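StAR-related lipid transfer protein 13 (Homo sapiens, PDB 2PSO) stimulates GTP hydrolysis by RhoA, and perhaps by Cdc42, and carries a lipid-binding START domain, the part described here. Local coordinates at residues K78-V83 with K187-H192; V94-H99 with R140-D145. All blocks are in the same frame, centred on the assembly; numbering follows the deposited sequence.

Interaction 1 (K78-V83 with K187-H192); sequences KASVEV and KSRLTH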
loop_
_atom_site.group_PDB
_atom_site.type_symbol
_atom_site.label_atom_id
_atom_site.label_comp_id
_atom_site.label_asym_id
_atom_site.label_seq_id
_atom_site.Cartn_x
_atom_site.Cartn_y
_atom_site.Cartn_z
ATOM N N LYS A 78 2.487 7.122 0.469
ATOM C CA LYS A 78 3.459 6.793 -0.557
ATOM C C LYS A 78 4.745 6.324 0.087
ATOM O O LYS A 78 5.461 7.134 0.657
ATOM C CB LYS A 78 3.740 8.016 -1.420
ATOM C CG LYS A 78 4.758 7.782 -2.505
ATOM C CD LYS A 78 4.725 8.887 -3.551
ATOM C CE LYS A 78 5.515 10.095 -3.113
ATOM N NZ LYS A 78 6.977 9.864 -3.292
ATOM N N ALA A 79 5.038 5.028 -0.012
ATOM C CA ALA A 79 6.303 4.470 0.486
ATOM C C ALA A 79 7.220 3.947 -0.624
ATOM O O ALA A 79 6.742 3.493 -1.663
ATOM C CB ALA A 79 6.048 3.393 1.498
ATOM N N SER A 80 8.536 4.019 -0.392
ATOM C CA SER A 80 9.555 3.575 -1.359
ATOM C C SER A 80 10.673 2.699 -0.805
ATOM O O SER A 80 10.934 2.690 0.399
ATOM C CB SER A 80 10.213 4.769 -1.989
ATOM O OG SER A 80 9.405 5.220 -3.032
ATOM N N VAL A 81 11.325 1.962 -1.708
ATOM C CA VAL A 81 12.570 1.264 -1.426
ATOM C C VAL A 81 13.296 1.043 -2.724
ATOM O O VAL A 81 12.708 1.128 -3.805
ATOM C CB VAL A 81 12.357 -0.136 -0.870
ATOM C CG1 VAL A 81 12.231 -0.138 0.647
ATOM C CG2 VAL A 81 11.192 -0.777 -1.540
ATOM N N GLU A 82 14.591 0.761 -2.607
ATOM C CA GLU A 82 15.375 0.269 -3.720
ATOM C C GLU A 82 15.454 -1.251 -3.542
ATOM O O GLU A 82 15.810 -1.741 -2.469
ATOM C CB GLU A 82 16.761 0.919 -3.736
ATOM C CG GLU A 82 17.557 0.637 -5.019
ATOM C CD GLU A 82 19.004 1.159 -4.996
ATOM O OE1 GLU A 82 19.202 2.389 -4.861
ATOM O OE2 GLU A 82 19.946 0.335 -5.137
ATOM N N VAL A 83 15.083 -2.012 -4.565
ATOM C CA VAL A 83 15.153 -3.465 -4.423
ATOM C C VAL A 83 16.090 -4.095 -5.435
ATOM O O VAL A 83 16.106 -3.698 -6.604
ATOM C CB VAL A 83 13.756 -4.138 -4.429
ATOM C CG1 VAL A 83 12.772 -3.295 -5.171
ATOM C CG2 VAL A 83 13.823 -5.539 -5.019
ATOM N N LYS A 187 18.404 -3.469 -10.901
ATOM C CA LYS A 187 17.754 -3.128 -9.641
ATOM C C LYS A 187 16.490 -2.312 -9.922
ATOM O O LYS A 187 16.267 -1.846 -11.045
ATOM C CB LYS A 187 18.702 -2.341 -8.735
ATOM C CG LYS A 187 19.810 -3.159 -8.110
ATOM C CD LYS A 187 20.958 -2.249 -7.677
ATOM C CE LYS A 187 22.315 -2.953 -7.827
ATOM N NZ LYS A 187 23.496 -2.035 -7.714
ATOM N N SER A 188 15.658 -2.137 -8.909
ATOM C CA SER A 188 14.444 -1.363 -9.098
ATOM C C SER A 188 14.158 -0.437 -7.948
ATOM O O SER A 188 14.482 -0.740 -6.790
ATOM C CB SER A 188 13.255 -2.291 -9.255
ATOM O OG SER A 188 13.466 -3.150 -10.344
ATOM N N ARG A 189 13.531 0.686 -8.278
ATOM C CA ARG A 189 12.893 1.545 -7.294
ATOM C C ARG A 189 11.433 1.067 -7.207
ATOM O O ARG A 189 10.702 1.114 -8.190
ATOM C CB ARG A 189 12.989 3.012 -7.754
ATOM C CG ARG A 189 12.237 4.055 -6.916
ATOM C CD ARG A 189 13.160 5.086 -6.254
ATOM N NE ARG A 189 13.706 4.640 -4.965
ATOM C CZ ARG A 189 13.440 5.213 -3.786
ATOM N NH1 ARG A 189 13.995 4.738 -2.666
ATOM N NH2 ARG A 189 12.623 6.270 -3.728
ATOM N N LEU A 190 11.021 0.578 -6.046
ATOM C CA LEU A 190 9.637 0.180 -5.856
ATOM C C LEU A 190 8.852 1.255 -5.125
ATOM O O LEU A 190 9.260 1.695 -4.062
ATOM C CB LEU A 190 9.590 -1.105 -5.039
ATOM C CG LEU A 190 8.217 -1.593 -4.534
ATOM C CD1 LEU A 190 7.268 -1.794 -5.636
ATOM C CD2 LEU A 190 8.402 -2.887 -3.782
ATOM N N THR A 191 7.722 1.677 -5.666
ATOM C CA THR A 191 6.921 2.687 -4.983
ATOM C C THR A 191 5.473 2.252 -4.859
ATOM O O THR A 191 4.800 2.003 -5.863
ATOM C CB THR A 191 6.970 4.023 -5.716
ATOM O OG1 THR A 191 8.288 4.570 -5.618
ATOM C CG2 THR A 191 5.980 5.011 -5.125
ATOM N N HIS A 192 4.990 2.150 -3.627
ATOM C CA HIS A 192 3.581 1.896 -3.394
ATOM C C HIS A 192 2.783 3.134 -2.903
ATOM O O HIS A 192 2.911 3.556 -1.744
ATOM C CB HIS A 192 3.433 0.763 -2.403
ATOM C CG HIS A 192 2.037 0.263 -2.286
ATOM N ND1 HIS A 192 1.562 -0.364 -1.151
ATOM C CD2 HIS A 192 1.004 0.296 -3.160
ATOM C CE1 HIS A 192 0.291 -0.691 -1.328
ATOM N NE2 HIS A 192 -0.069 -0.310 -2.544
#
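V81 and L190 sit opposite each other in the antiparallel pairing of strand 76-83 with strand 188-196, their side chains side by side and pointing the same way. V81 CG2 touches L190 CB at 3.9 Å, and V83 CG1 reaches the same CB obliquely. They share their face with A79, S188 and H192; V218 of helix 209-223 presses on both V81 and L190. The H192 ring leads away from strand 78-83, stacked with Y178 and hydrogen-bonded through NE2 to S176 OG. The other face is polar. There S80 OG and T191 OG1 share a hydrogen bond of 2.9 Å, while K78 CG lies 4.0 Å from T191 CG2. The R189 chain leaves with CG opposite its backbone N (chi1 174°), and bends further out fold it back across strand 78-83, bringing one guanidinium face over S80 CB, 3.3 Å from NH2. With an alanine here the guanidinium over S80 CB would be gone, probably leaving that part of strand 78-83 less covered on this face. Backbone bonds, from A79 N to H192 O (3.1 Å) through to S188 N to V83 O (2.8 Å), satisfy polar atoms between the strands; alternating side chains put V81, V83 and L190 on a largely apolar face toward helix 209-223, as in the START helix-grip fold, where A85 O satisfies S188 OG, and hydroxyls and charges on the other.

Interaction 2 (V94-H99 with R140-D145); sequences VLRERH and RTWKTD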
loop_
_atom_site.group_PDB
_atom_site.type_symbol
_atom_site.label_atom_id
_atom_site.label_comp_id
_atom_site.label_asym_id
_atom_site.label_seq_id
_atom_site.Cartn_x
_atom_site.Cartn_y
_atom_site.Cartn_z
ATOM N N VAL A 94 5.365 -9.190 -6.201
ATOM C CA VAL A 94 4.199 -8.624 -5.525
ATOM C C VAL A 94 2.941 -9.380 -5.984
ATOM O O VAL A 94 2.005 -9.610 -5.221
ATOM C CB VAL A 94 4.014 -7.138 -5.826
ATOM C CG1 VAL A 94 2.735 -6.648 -5.189
ATOM C CG2 VAL A 94 5.180 -6.342 -5.343
ATOM N N LEU A 95 2.935 -9.767 -7.253
ATOM C CA LEU A 95 1.729 -10.235 -7.865
ATOM C C LEU A 95 1.440 -11.683 -7.514
ATOM O O LEU A 95 0.302 -11.992 -7.162
ATOM C CB LEU A 95 1.808 -10.043 -9.373
ATOM C CG LEU A 95 0.533 -10.030 -10.209
ATOM C CD1 LEU A 95 0.705 -10.988 -11.354
ATOM C CD2 LEU A 95 -0.621 -10.432 -9.420
ATOM N N ARG A 96 2.431 -12.581 -7.606
ATOM C CA ARG A 96 2.150 -14.007 -7.333
ATOM C C ARG A 96 2.921 -14.630 -6.167
ATOM O O ARG A 96 2.823 -15.835 -5.943
ATOM C CB ARG A 96 2.417 -14.822 -8.566
ATOM C CG ARG A 96 1.617 -14.407 -9.809
ATOM C CD ARG A 96 0.152 -14.743 -9.635
ATOM N NE ARG A 96 -0.582 -14.157 -10.745
ATOM C CZ ARG A 96 -1.893 -13.940 -10.752
ATOM N NH1 ARG A 96 -2.452 -13.395 -11.824
ATOM N NH2 ARG A 96 -2.634 -14.264 -9.691
ATOM N N GLU A 97 3.685 -13.835 -5.418
ATOM C CA GLU A 97 4.632 -14.419 -4.477
ATOM C C GLU A 97 4.615 -13.774 -3.090
ATOM O O GLU A 97 5.641 -13.675 -2.434
ATOM C CB GLU A 97 6.042 -14.335 -5.046
ATOM C CG GLU A 97 6.283 -15.287 -6.184
ATOM C CD GLU A 97 7.739 -15.413 -6.551
ATOM O OE1 GLU A 97 8.463 -14.389 -6.581
ATOM O OE2 GLU A 97 8.159 -16.566 -6.801
ATOM N N ARG A 98 3.448 -13.345 -2.643
ATOM C CA ARG A 98 3.373 -12.493 -1.475
ATOM C C ARG A 98 3.452 -13.348 -0.196
ATOM O O ARG A 98 3.657 -12.849 0.909
ATOM C CB ARG A 98 2.103 -11.651 -1.570
ATOM C CG ARG A 98 1.790 -10.878 -0.356
ATOM C CD ARG A 98 0.608 -10.007 -0.515
ATOM N NE ARG A 98 0.566 -9.086 0.612
ATOM C CZ ARG A 98 -0.372 -8.164 0.793
ATOM N NH1 ARG A 98 -1.369 -8.039 -0.082
ATOM N NH2 ARG A 98 -0.307 -7.373 1.852
ATOM N N HIS A 99 3.334 -14.660 -0.359
ATOM C CA HIS A 99 3.509 -15.569 0.757
ATOM C C HIS A 99 4.978 -15.542 1.133
ATOM O O HIS A 99 5.333 -15.831 2.277
ATOM C CB HIS A 99 3.046 -16.975 0.400
ATOM C CG HIS A 99 3.446 -17.407 -0.976
ATOM N ND1 HIS A 99 4.586 -18.148 -1.223
ATOM C CD2 HIS A 99 2.869 -17.189 -2.185
ATOM C CE1 HIS A 99 4.689 -18.372 -2.523
ATOM N NE2 HIS A 99 3.664 -17.795 -3.130
ATOM N N ARG A 140 -7.522 -6.236 -9.809
ATOM C CA ARG A 140 -6.112 -5.838 -10.048
ATOM C C ARG A 140 -5.885 -5.928 -11.514
ATOM O O ARG A 140 -6.367 -6.855 -12.153
ATOM C CB ARG A 140 -5.067 -6.815 -9.472
ATOM C CG ARG A 140 -5.456 -7.585 -8.278
ATOM C CD ARG A 140 -4.730 -8.872 -8.280
ATOM N NE ARG A 140 -3.763 -8.977 -7.202
ATOM C CZ ARG A 140 -2.998 -10.038 -7.004
ATOM N NH1 ARG A 140 -2.137 -10.048 -6.004
ATOM N NH2 ARG A 140 -3.110 -11.097 -7.795
ATOM N N THR A 141 -5.081 -5.029 -12.040
ATOM C CA THR A 141 -4.634 -5.182 -13.380
ATOM C C THR A 141 -3.153 -4.857 -13.325
ATOM O O THR A 141 -2.726 -4.141 -12.432
ATOM C CB THR A 141 -5.457 -4.265 -14.362
ATOM O OG1 THR A 141 -4.789 -4.157 -15.630
ATOM C CG2 THR A 141 -5.680 -2.881 -13.794
ATOM N N TRP A 142 -2.345 -5.400 -14.226
ATOM C CA TRP A 142 -0.914 -5.123 -14.143
ATOM C C TRP A 142 -0.403 -4.940 -15.533
ATOM O O TRP A 142 -1.071 -5.327 -16.475
ATOM C CB TRP A 142 -0.152 -6.223 -13.445
ATOM C CG TRP A 142 -0.371 -7.578 -14.006
ATOM C CD1 TRP A 142 0.464 -8.254 -14.833
ATOM C CD2 TRP A 142 -1.491 -8.453 -13.761
ATOM N NE1 TRP A 142 -0.068 -9.489 -15.143
ATOM C CE2 TRP A 142 -1.267 -9.635 -14.504
ATOM C CE3 TRP A 142 -2.672 -8.338 -13.013
ATOM C CZ2 TRP A 142 -2.177 -10.688 -14.535
ATOM C CZ3 TRP A 142 -3.578 -9.388 -13.041
ATOM C CH2 TRP A 142 -3.319 -10.558 -13.793
ATOM N N LYS A 143 0.780 -4.350 -15.654
ATOM C CA LYS A 143 1.249 -3.869 -16.923
ATOM C C LYS A 143 2.770 -3.935 -16.900
ATOM O O LYS A 143 3.378 -3.377 -16.013
ATOM C CB LYS A 143 0.764 -2.423 -17.104
ATOM C CG LYS A 143 0.789 -1.858 -18.536
ATOM C CD LYS A 143 -0.597 -1.839 -19.183
ATOM N N THR A 144 3.381 -4.620 -17.866
ATOM C CA THR A 144 4.839 -4.783 -17.902
ATOM C C THR A 144 5.529 -4.192 -19.119
ATOM O O THR A 144 6.751 -4.223 -19.184
ATOM C CB THR A 144 5.238 -6.254 -17.841
ATOM O OG1 THR A 144 4.301 -7.015 -18.600
ATOM C CG2 THR A 144 5.207 -6.758 -16.404
ATOM N N ASP A 145 4.765 -3.662 -20.077
ATOM C CA ASP A 145 5.349 -3.063 -21.294
ATOM C C ASP A 145 5.186 -1.546 -21.398
ATOM O O ASP A 145 4.893 -1.016 -22.473
ATOM C CB ASP A 145 4.800 -3.724 -22.564
ATOM C CG ASP A 145 3.278 -3.566 -22.717
ATOM O OD1 ASP A 145 2.616 -2.955 -21.835
ATOM O OD2 ASP A 145 2.740 -4.071 -23.735
#
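At the C-terminal end of helix 87-96, where it meets the curved START sheet, L95 and R96 engage R140 and W142 of strand 134-143. L95 is central, its two methyl branches each taking a different partner. CD1 stands over one face of the W142 indole in a CH-pi contact, 4.1 Å from the centroid of the five-membered ring and 14° off its normal. CD2 lies over one face of the R140 guanidinium, displaced from its middle, and at the same time over the centre of a face of the R96 guanidinium, 3.9 Å above that plane. The leucine is therefore wedged among three flat groups. With CG between the backbone N and the carbonyl carbon (chi1 54°), the W142 indole presents a face to L95 CD1. R96 bends at chi2 and brings NH1 to 3.6 Å from W142 CH2, its guanidinium plane perpendicular to the indole. Its NH2 comes to 3.7 Å from R140 NH2, near the plane of the R140 guanidinium and at its edge. Two like charges lie close here, but E119 of the adjacent strand 118-125 forms salt bridges with both arginines, one carboxylate oxygen to each, and probably offsets them. R140 NH1 also makes a weak hydrogen bond to L95 O, 3.3 Å long and bent. Aliphatic carbon, indole and a shared carboxylate together join the end of this helix to the sheet, a helix-on-sheet junction within the helix-grip fold of START domains.

Overall arrangement
Interaction 1 and interaction 2 lie in the same START domain, their centres about 15 Å apart and their nearest atoms about 5 Å apart without touching. Both reach one curved sheet. Strand 76-83 leads directly into helix 87-96, so the first halves of the two contacts follow closely in the chain; strand 134-143 comes later, after two further strands, and strand 188-196 returns last, enclosing interaction 2 between the two halves of interaction 1. Strand 169-182, paired with both 134-143 and 188-196, connects the two partner strands through the sheet. One contact is thus strand against strand, the other helix against sheet, both parts of the frame of this lipid-binding fold.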